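Local coordinates for putative glycyl-glycine endopeptidase lytM (Ruminococcus gnavus, PDB 3NYY), which is probably a metalloendopeptidase of the M23 family, whose characterised members are zinc enzymes that cleave peptides of bacterial cell walls, at residues V2-V12 / W45-R53; N89-P97 / Y140-G148. All coordinates share one frame; numbering follows the deposited sequence.

Interaction 1 (V2-V12 / W45-R53); sequences VSGFQRLQKPV and WMATDFENR. With SO4 (sulfate ion), chain H.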
loop_
_atom_site.group_PDB
_atom_site.type_symbol
_atom_site.label_atom_id
_atom_site.label_comp_id
_atom_site.label_asym_id
_atom_site.label_seq_id
_atom_site.Cartn_x
_atom_site.Cartn_y
_atom_site.Cartn_z
ATOM N N VAL A 2 -5.204 -28.203 10.273
ATOM C CA VAL A 2 -5.944 -28.834 9.198
ATOM C C VAL A 2 -4.897 -29.183 8.154
ATOM O O VAL A 2 -4.219 -28.314 7.625
ATOM C CB VAL A 2 -7.016 -27.938 8.576
ATOM C CG1 VAL A 2 -7.791 -28.717 7.575
ATOM C CG2 VAL A 2 -7.955 -27.403 9.677
ATOM N N SER A 3 -4.747 -30.478 7.878
ATOM C CA SER A 3 -3.701 -30.928 6.988
ATOM C C SER A 3 -3.997 -30.645 5.517
ATOM O O SER A 3 -5.154 -30.437 5.161
ATOM C CB SER A 3 -3.478 -32.430 7.176
ATOM O OG SER A 3 -4.596 -33.143 6.666
ATOM N N GLY A 4 -2.949 -30.654 4.703
ATOM C CA GLY A 4 -3.092 -30.535 3.274
ATOM C C GLY A 4 -4.088 -31.548 2.705
ATOM O O GLY A 4 -4.975 -31.213 1.906
ATOM N N PHE A 5 -3.987 -32.802 3.159
ATOM C CA PHE A 5 -4.952 -33.808 2.745
ATOM C C PHE A 5 -6.393 -33.369 3.057
ATOM O O PHE A 5 -7.290 -33.499 2.232
ATOM C CB PHE A 5 -4.680 -35.150 3.463
ATOM C CG PHE A 5 -5.710 -36.178 3.174
ATOM C CD1 PHE A 5 -5.617 -36.959 2.037
ATOM C CD2 PHE A 5 -6.835 -36.291 3.955
ATOM C CE1 PHE A 5 -6.580 -37.896 1.731
ATOM C CE2 PHE A 5 -7.830 -37.223 3.662
ATOM C CZ PHE A 5 -7.715 -38.022 2.519
ATOM N N GLN A 6 -6.621 -32.894 4.272
ATOM C CA GLN A 6 -7.977 -32.499 4.672
ATOM C C GLN A 6 -8.481 -31.327 3.805
ATOM O O GLN A 6 -9.646 -31.293 3.442
ATOM C CB GLN A 6 -8.014 -32.139 6.157
ATOM C CG GLN A 6 -7.919 -33.370 7.043
ATOM C CD GLN A 6 -7.733 -33.062 8.518
ATOM O OE1 GLN A 6 -6.937 -32.201 8.908
ATOM N NE2 GLN A 6 -8.348 -33.890 9.347
ATOM N N ARG A 7 -7.585 -30.411 3.471
ATOM C CA ARG A 7 -7.954 -29.218 2.732
ATOM C C ARG A 7 -8.327 -29.622 1.330
ATOM O O ARG A 7 -9.233 -29.058 0.753
ATOM C CB ARG A 7 -6.841 -28.198 2.745
ATOM C CG ARG A 7 -6.613 -27.553 4.085
ATOM C CD ARG A 7 -5.276 -26.850 4.089
ATOM N NE ARG A 7 -4.881 -26.488 5.445
ATOM C CZ ARG A 7 -5.004 -25.289 6.022
ATOM N NH1 ARG A 7 -5.444 -24.220 5.363
ATOM N NH2 ARG A 7 -4.613 -25.141 7.261
ATOM N N LEU A 8 -7.673 -30.645 0.817
ATOM C CA LEU A 8 -7.850 -31.057 -0.557
ATOM C C LEU A 8 -9.185 -31.807 -0.730
ATOM O O LEU A 8 -9.636 -31.947 -1.856
ATOM C CB LEU A 8 -6.637 -31.871 -1.020
ATOM C CG LEU A 8 -6.451 -32.158 -2.474
ATOM C CD1 LEU A 8 -6.192 -30.802 -3.183
ATOM C CD2 LEU A 8 -5.278 -33.138 -2.648
ATOM N N GLN A 9 -9.841 -32.203 0.361
ATOM C CA GLN A 9 -11.137 -32.933 0.307
ATOM C C GLN A 9 -12.314 -32.024 0.063
ATOM O O GLN A 9 -13.402 -32.511 -0.219
ATOM C CB GLN A 9 -11.407 -33.739 1.584
ATOM C CG GLN A 9 -10.273 -34.677 1.996
ATOM C CD GLN A 9 -9.767 -35.503 0.862
ATOM O OE1 GLN A 9 -10.504 -36.326 0.321
ATOM N NE2 GLN A 9 -8.508 -35.295 0.479
ATOM N N LYS A 10 -12.115 -30.705 0.197
ATOM C CA LYS A 10 -13.177 -29.716 -0.054
ATOM C C LYS A 10 -12.700 -28.761 -1.174
ATOM O O LYS A 10 -11.507 -28.604 -1.392
ATOM C CB LYS A 10 -13.421 -28.871 1.204
ATOM C CG LYS A 10 -13.922 -29.633 2.431
ATOM C CD LYS A 10 -15.404 -29.961 2.326
ATOM C CE LYS A 10 -15.927 -30.645 3.594
ATOM N NZ LYS A 10 -15.267 -31.973 3.844
ATOM N N PRO A 11 -13.634 -28.109 -1.891
ATOM C CA PRO A 11 -13.200 -27.147 -2.906
ATOM C C PRO A 11 -12.253 -26.114 -2.297
ATOM O O PRO A 11 -12.497 -25.601 -1.171
ATOM C CB PRO A 11 -14.522 -26.505 -3.350
ATOM C CG PRO A 11 -15.551 -27.570 -3.069
ATOM C CD PRO A 11 -15.106 -28.169 -1.790
ATOM N N VAL A 12 -11.151 -25.850 -2.996
ATOM C CA VAL A 12 -10.076 -25.066 -2.378
ATOM C C VAL A 12 -10.236 -23.562 -2.568
ATOM O O VAL A 12 -9.813 -22.794 -1.721
ATOM C CB VAL A 12 -8.699 -25.560 -2.858
ATOM C CG1 VAL A 12 -7.556 -24.853 -2.096
ATOM C CG2 VAL A 12 -8.592 -27.092 -2.626
ATOM N N TRP A 45 2.006 -25.266 -0.741
ATOM C CA TRP A 45 0.880 -25.140 0.198
ATOM C C TRP A 45 0.440 -26.465 0.783
ATOM O O TRP A 45 0.084 -26.547 1.967
ATOM C CB TRP A 45 -0.287 -24.407 -0.419
ATOM C CG TRP A 45 -0.002 -22.936 -0.692
ATOM C CD1 TRP A 45 0.779 -22.081 0.077
ATOM C CD2 TRP A 45 -0.488 -22.156 -1.800
ATOM N NE1 TRP A 45 0.800 -20.834 -0.500
ATOM C CE2 TRP A 45 0.037 -20.848 -1.645
ATOM C CE3 TRP A 45 -1.300 -22.442 -2.904
ATOM C CZ2 TRP A 45 -0.239 -19.812 -2.558
ATOM C CZ3 TRP A 45 -1.572 -21.432 -3.831
ATOM C CH2 TRP A 45 -1.028 -20.133 -3.658
HETATM N N MSE A 46 0.406 -27.518 -0.039
HETATM C CA MSE A 46 0.050 -28.823 0.479
HETATM C C MSE A 46 1.050 -29.337 1.491
HETATM O O MSE A 46 0.657 -29.828 2.554
HETATM C CB MSE A 46 -0.108 -29.838 -0.678
HETATM C CG MSE A 46 -1.399 -29.685 -1.464
HETATM SE SE MSE A 46 -2.986 -30.011 -0.445
HETATM C CE MSE A 46 -3.771 -28.380 -0.344
ATOM N N ALA A 47 2.331 -29.186 1.198
ATOM C CA ALA A 47 3.375 -29.734 2.048
ATOM C C ALA A 47 3.491 -28.948 3.362
ATOM O O ALA A 47 3.932 -29.527 4.350
ATOM C CB ALA A 47 4.716 -29.733 1.313
ATOM N N THR A 48 3.136 -27.653 3.357
ATOM C CA THR A 48 3.222 -26.787 4.547
ATOM C C THR A 48 1.867 -26.512 5.224
ATOM O O THR A 48 1.809 -25.702 6.147
ATOM C CB THR A 48 3.826 -25.419 4.204
ATOM O OG1 THR A 48 2.965 -24.756 3.266
ATOM C CG2 THR A 48 5.265 -25.564 3.609
ATOM N N ASP A 49 0.793 -27.167 4.755
ATOM C CA ASP A 49 -0.567 -26.879 5.203
ATOM C C ASP A 49 -0.806 -25.339 5.141
ATOM O O ASP A 49 -1.253 -24.723 6.118
ATOM C CB ASP A 49 -0.798 -27.413 6.631
ATOM C CG ASP A 49 -0.555 -28.918 6.763
ATOM O OD1 ASP A 49 -0.509 -29.630 5.716
ATOM O OD2 ASP A 49 -0.406 -29.379 7.927
ATOM N N PHE A 50 -0.502 -24.743 3.990
ATOM C CA PHE A 50 -0.653 -23.285 3.770
ATOM C C PHE A 50 0.145 -22.452 4.771
ATOM O O PHE A 50 -0.375 -21.521 5.400
ATOM C CB PHE A 50 -2.120 -22.854 3.710
ATOM C CG PHE A 50 -2.802 -23.317 2.465
ATOM C CD1 PHE A 50 -3.206 -24.625 2.354
ATOM C CD2 PHE A 50 -2.946 -22.466 1.366
ATOM C CE1 PHE A 50 -3.803 -25.075 1.180
ATOM C CE2 PHE A 50 -3.532 -22.906 0.226
ATOM C CZ PHE A 50 -3.973 -24.200 0.134
ATOM N N GLU A 51 1.418 -22.796 4.864
ATOM C CA GLU A 51 2.392 -22.157 5.738
ATOM C C GLU A 51 2.068 -22.267 7.222
ATOM O O GLU A 51 2.529 -21.446 8.005
ATOM C CB GLU A 51 2.637 -20.695 5.339
ATOM C CG GLU A 51 3.256 -20.541 3.924
ATOM C CD GLU A 51 3.894 -19.156 3.684
ATOM O OE1 GLU A 51 3.389 -18.154 4.231
ATOM O OE2 GLU A 51 4.898 -19.118 2.930
ATOM N N ASN A 52 1.375 -23.333 7.607
ATOM C CA ASN A 52 1.174 -23.663 9.016
ATOM C C ASN A 52 2.184 -24.633 9.615
ATOM O O ASN A 52 2.298 -24.722 10.852
ATOM C CB ASN A 52 -0.270 -24.113 9.228
ATOM C CG ASN A 52 -1.221 -22.946 9.211
ATOM O OD1 ASN A 52 -1.157 -22.103 10.089
ATOM N ND2 ASN A 52 -2.075 -22.866 8.208
ATOM N N ARG A 53 2.933 -25.325 8.754
ATOM C CA ARG A 53 3.979 -26.225 9.132
ATOM C C ARG A 53 5.184 -25.984 8.257
ATOM O O ARG A 53 5.083 -25.453 7.130
ATOM C CB ARG A 53 3.568 -27.695 8.996
ATOM C CG ARG A 53 2.273 -28.066 9.734
ATOM C CD ARG A 53 2.113 -29.602 9.758
ATOM N NE ARG A 53 3.033 -30.207 10.720
ATOM C CZ ARG A 53 2.966 -31.463 11.164
ATOM N NH1 ARG A 53 2.030 -32.303 10.727
ATOM N NH2 ARG A 53 3.872 -31.882 12.037
HETATM S S SO4 H . 6.626 -29.532 11.040
HETATM O O1 SO4 H . 6.874 -28.081 11.169
HETATM O O2 SO4 H . 6.214 -29.883 9.678
HETATM O O3 SO4 H . 7.869 -30.235 11.321
HETATM O O4 SO4 H . 5.595 -29.907 12.004
#
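The guanidinium of Arg7 has Asp49 O and Phe50 CB over one face, Asp49 O standing 3.6 Å above its plane, while Val2 O sits at its edge and in plane. The Phe50 ring lies 28° from that plane, and Arg7 CD comes to 3.5 Å from Phe50 CD1 at an oblique approach, the two side chains sliding past each other in opposite directions. Trp45 CB lies over the centre of one face of the Phe50 ring. Arg7 NE and NH2 grip Val2 O side-on, with NE at 2.9 Å from Val2 O, and NH1 forms a salt bridge with Asp17 of helix 16-20. With an alanine at Arg7, Val2 O would probably lose both of these donors, Asp17 this charged partner, and a gap would open beside Phe50.

Asp49 supplies the hydrogen bond across the contact: Gly4 N lies 2.8 Å from Asp49 OD1, meeting the carboxylate from above its plane (62° out). In Met46, a selenomethionine, the bend at chi2 (-64°) carries SE back to 3.3 Å from Gly4 O; SE also lies 4.1 Å from Leu8 CB. Gly4 CA and Met46 CA are 4.5 Å apart, so the backbones come close where Gly4 has no side chain.

Asn52 ND2 donates to Asp49 O, 2.9 Å away, from nearly straight ahead of the carbonyl. Through the bond from Gly4 N to Asp49, two helix ends meet within the LytM N-terminal family region: Ser3 and Gln6 form a capping box starting helix 4-8, and Asp49, with positive phi, closes helix 37-48 in a Schellman motif.

Interaction 2 (N89-P97 / Y140-G148); sequences NDVKYFPIP and YPVVSMTDG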
loop_
_atom_site.group_PDB
_atom_site.type_symbol
_atom_site.label_atom_id
_atom_site.label_comp_id
_atom_site.label_asym_id
_atom_site.label_seq_id
_atom_site.Cartn_x
_atom_site.Cartn_y
_atom_site.Cartn_z
ATOM N N ASN A 89 -0.032 -19.303 -13.859
ATOM C CA ASN A 89 0.665 -19.756 -15.066
ATOM C C ASN A 89 0.471 -18.930 -16.333
ATOM O O ASN A 89 1.267 -19.068 -17.291
ATOM C CB ASN A 89 0.360 -21.227 -15.344
ATOM C CG ASN A 89 1.114 -22.163 -14.425
ATOM O OD1 ASN A 89 1.384 -21.832 -13.271
ATOM N ND2 ASN A 89 1.484 -23.327 -14.949
ATOM N N ASP A 90 -0.587 -18.116 -16.369
ATOM C CA ASP A 90 -0.894 -17.294 -17.536
ATOM C C ASP A 90 -0.271 -15.900 -17.483
ATOM O O ASP A 90 -0.320 -15.182 -18.500
ATOM C CB ASP A 90 -2.408 -17.145 -17.793
ATOM C CG ASP A 90 -3.109 -18.462 -18.093
ATOM O OD1 ASP A 90 -2.446 -19.478 -18.453
ATOM O OD2 ASP A 90 -4.357 -18.475 -17.963
ATOM N N VAL A 91 0.294 -15.499 -16.350
ATOM C CA VAL A 91 0.840 -14.158 -16.184
ATOM C C VAL A 91 2.195 -14.076 -16.835
ATOM O O VAL A 91 3.177 -14.688 -16.356
ATOM C CB VAL A 91 0.900 -13.786 -14.691
ATOM C CG1 VAL A 91 1.635 -12.452 -14.444
ATOM C CG2 VAL A 91 -0.602 -13.707 -14.138
ATOM N N LYS A 92 2.252 -13.284 -17.897
ATOM C CA LYS A 92 3.494 -12.981 -18.635
ATOM C C LYS A 92 4.075 -11.614 -18.246
ATOM O O LYS A 92 5.284 -11.458 -18.200
ATOM C CB LYS A 92 3.181 -12.960 -20.153
ATOM C CG LYS A 92 4.391 -12.705 -21.020
ATOM C CD LYS A 92 4.155 -12.952 -22.507
ATOM C CE LYS A 92 5.472 -12.716 -23.244
ATOM N NZ LYS A 92 5.199 -12.657 -24.717
ATOM N N TYR A 93 3.212 -10.653 -17.907
ATOM C CA TYR A 93 3.630 -9.293 -17.597
ATOM C C TYR A 93 2.910 -8.702 -16.375
ATOM O O TYR A 93 1.754 -9.041 -16.084
ATOM C CB TYR A 93 3.345 -8.386 -18.787
ATOM C CG TYR A 93 4.163 -8.598 -20.010
ATOM C CD1 TYR A 93 5.531 -8.333 -20.005
ATOM C CD2 TYR A 93 3.567 -9.001 -21.213
ATOM C CE1 TYR A 93 6.288 -8.493 -21.144
ATOM C CE2 TYR A 93 4.308 -9.139 -22.356
ATOM C CZ TYR A 93 5.668 -8.899 -22.327
ATOM O OH TYR A 93 6.444 -8.998 -23.486
ATOM N N PHE A 94 3.642 -7.849 -15.660
ATOM C CA PHE A 94 3.060 -6.920 -14.699
ATOM C C PHE A 94 2.097 -6.005 -15.504
ATOM O O PHE A 94 2.310 -5.770 -16.691
ATOM C CB PHE A 94 4.216 -6.103 -14.121
ATOM C CG PHE A 94 3.856 -5.319 -12.885
ATOM C CD1 PHE A 94 3.719 -5.955 -11.661
ATOM C CD2 PHE A 94 3.715 -3.938 -12.945
ATOM C CE1 PHE A 94 3.385 -5.254 -10.544
ATOM C CE2 PHE A 94 3.378 -3.198 -11.805
ATOM C CZ PHE A 94 3.190 -3.861 -10.620
ATOM N N PRO A 95 1.016 -5.484 -14.885
ATOM C CA PRO A 95 0.038 -4.709 -15.644
ATOM C C PRO A 95 0.436 -3.276 -16.029
ATOM O O PRO A 95 -0.249 -2.667 -16.849
ATOM C CB PRO A 95 -1.161 -4.692 -14.702
ATOM C CG PRO A 95 -0.555 -4.787 -13.345
ATOM C CD PRO A 95 0.544 -5.774 -13.533
ATOM N N ILE A 96 1.513 -2.761 -15.444
ATOM C CA ILE A 96 1.957 -1.393 -15.741
ATOM C C ILE A 96 3.298 -1.465 -16.472
ATOM O O ILE A 96 4.259 -2.036 -15.945
ATOM C CB ILE A 96 2.122 -0.529 -14.515
ATOM C CG1 ILE A 96 0.906 -0.614 -13.587
ATOM C CG2 ILE A 96 2.335 0.967 -14.955
ATOM C CD1 ILE A 96 -0.458 -0.349 -14.238
ATOM N N PRO A 97 3.360 -0.907 -17.692
ATOM C CA PRO A 97 4.620 -0.906 -18.418
ATOM C C PRO A 97 5.681 -0.057 -17.774
ATOM O O PRO A 97 5.361 0.828 -16.954
ATOM C CB PRO A 97 4.247 -0.304 -19.794
ATOM C CG PRO A 97 2.826 -0.486 -19.945
ATOM C CD PRO A 97 2.266 -0.374 -18.523
ATOM N N TYR A 140 -0.415 6.645 -17.085
ATOM C CA TYR A 140 0.109 5.286 -17.011
ATOM C C TYR A 140 -0.717 4.346 -17.876
ATOM O O TYR A 140 -1.919 4.175 -17.647
ATOM C CB TYR A 140 0.076 4.738 -15.574
ATOM C CG TYR A 140 1.012 5.350 -14.596
ATOM C CD1 TYR A 140 0.656 6.522 -13.926
ATOM C CD2 TYR A 140 2.246 4.778 -14.361
ATOM C CE1 TYR A 140 1.520 7.097 -13.009
ATOM C CE2 TYR A 140 3.124 5.349 -13.443
ATOM C CZ TYR A 140 2.751 6.491 -12.784
ATOM O OH TYR A 140 3.665 7.022 -11.867
ATOM N N PRO A 141 -0.100 3.698 -18.886
ATOM C CA PRO A 141 -0.849 2.643 -19.569
ATOM C C PRO A 141 -1.089 1.440 -18.660
ATOM O O PRO A 141 -0.335 1.231 -17.695
ATOM C CB PRO A 141 0.054 2.238 -20.738
ATOM C CG PRO A 141 1.237 3.178 -20.688
ATOM C CD PRO A 141 1.280 3.807 -19.376
ATOM N N VAL A 142 -2.141 0.697 -18.971
ATOM C CA VAL A 142 -2.489 -0.568 -18.323
ATOM C C VAL A 142 -2.532 -1.598 -19.436
ATOM O O VAL A 142 -3.236 -1.424 -20.430
ATOM C CB VAL A 142 -3.816 -0.456 -17.566
ATOM C CG1 VAL A 142 -4.231 -1.824 -17.045
ATOM C CG2 VAL A 142 -3.682 0.596 -16.395
ATOM N N VAL A 143 -1.721 -2.655 -19.282
ATOM C CA VAL A 143 -1.631 -3.730 -20.233
ATOM C C VAL A 143 -2.092 -5.032 -19.615
ATOM O O VAL A 143 -2.087 -5.221 -18.389
ATOM C CB VAL A 143 -0.208 -3.896 -20.778
ATOM C CG1 VAL A 143 0.245 -2.612 -21.453
ATOM C CG2 VAL A 143 0.774 -4.361 -19.691
ATOM N N SER A 144 -2.522 -5.944 -20.467
ATOM C CA SER A 144 -3.062 -7.218 -20.022
ATOM C C SER A 144 -1.927 -8.083 -19.499
ATOM O O SER A 144 -0.928 -8.292 -20.177
ATOM C CB SER A 144 -3.720 -7.970 -21.172
ATOM O OG SER A 144 -4.425 -9.141 -20.705
HETATM N N MSE A 145 -2.111 -8.625 -18.322
HETATM C CA MSE A 145 -1.092 -9.496 -17.729
HETATM C C MSE A 145 -0.992 -10.820 -18.468
HETATM O O MSE A 145 0.037 -11.478 -18.404
HETATM C CB MSE A 145 -1.421 -9.729 -16.256
HETATM C CG MSE A 145 -1.292 -8.451 -15.394
HETATM SE SE MSE A 145 -1.944 -8.706 -13.582
HETATM C CE MSE A 145 -0.497 -9.718 -12.905
ATOM N N THR A 146 -2.095 -11.217 -19.097
ATOM C CA THR A 146 -2.283 -12.545 -19.696
ATOM C C THR A 146 -2.830 -12.453 -21.113
ATOM O O THR A 146 -3.381 -11.432 -21.523
ATOM C CB THR A 146 -3.336 -13.358 -18.876
ATOM O OG1 THR A 146 -4.644 -12.786 -19.071
ATOM C CG2 THR A 146 -2.983 -13.352 -17.339
ATOM N N ASP A 147 -2.715 -13.546 -21.857
ATOM C CA ASP A 147 -3.521 -13.696 -23.035
ATOM C C ASP A 147 -4.953 -13.852 -22.535
ATOM O O ASP A 147 -5.193 -14.134 -21.349
ATOM C CB ASP A 147 -3.140 -14.976 -23.774
ATOM C CG ASP A 147 -1.812 -14.910 -24.489
ATOM O OD1 ASP A 147 -1.149 -13.870 -24.558
ATOM O OD2 ASP A 147 -1.444 -15.975 -25.054
ATOM N N GLY A 148 -5.899 -13.716 -23.439
ATOM C CA GLY A 148 -7.279 -14.041 -23.097
ATOM C C GLY A 148 -8.294 -13.424 -24.000
ATOM O O GLY A 148 -7.990 -13.133 -25.176
HETATM O O HOH W 1 -1.103 -15.784 -20.999
#
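Met145 O is gripped by two successive backbone amides: Lys92 N at 2.9 Å from Met145 O, and Tyr93 N, a weak bond. At the other end of the contact Val143 N donates to Pro95 O over 2.8 Å, almost straight at 173°. Between them the side chain of Met145, a selenomethionine, runs beside the Pro95 ring, its CG 3.7 Å from Pro95 CD. The turn at chi3 (75°) brings its CE to 3.8 Å from Val91 CG1.

The CA pairings, Val91 with Thr146 through Ile96 with Val142, establish that 89-97 runs antiparallel alongside strand 141-143. Within this chain that strand is an outer one of a three-stranded antiparallel sheet in the M23 family region, its partner being strand 195-198.

The Pro97 ring and Val143 reach toward each other, Pro97 CG being 3.7 Å from Val143 CG1. Ile96 turns its CD1 onto Val142 CG2 and its CG2 onto the Tyr140 ring, the latter obliquely. Near Asp90, Thr146 CG2 touches Asp90 O, and a water links the segments, donating to Asp90 O and accepting from Asp147 N, 2.9 Å from the water oxygen.

How the interactions relate
Interaction 1 closes before interaction 2 opens, so the two come in series along the chain, on opposite sides of its centre. Their centres lie 30 Å apart and their nearest atoms about 10 Å, without touching. Interaction 1 joins helix 4-8 to the end of helix 37-48 in the largely helical N-terminal region; interaction 2 sets the loop after helix 77-88 against strand 141-143 of the M23 family region. Helix 77-88 links them: its Tyr80 touches Leu8, Val12, Trp45 and Met46, and its C-terminal end leads into 89-97. Interaction 1 therefore holds together parts of the N-terminal region, whereas interaction 2 joins the loop leaving that helix to a strand of the probable peptidase region.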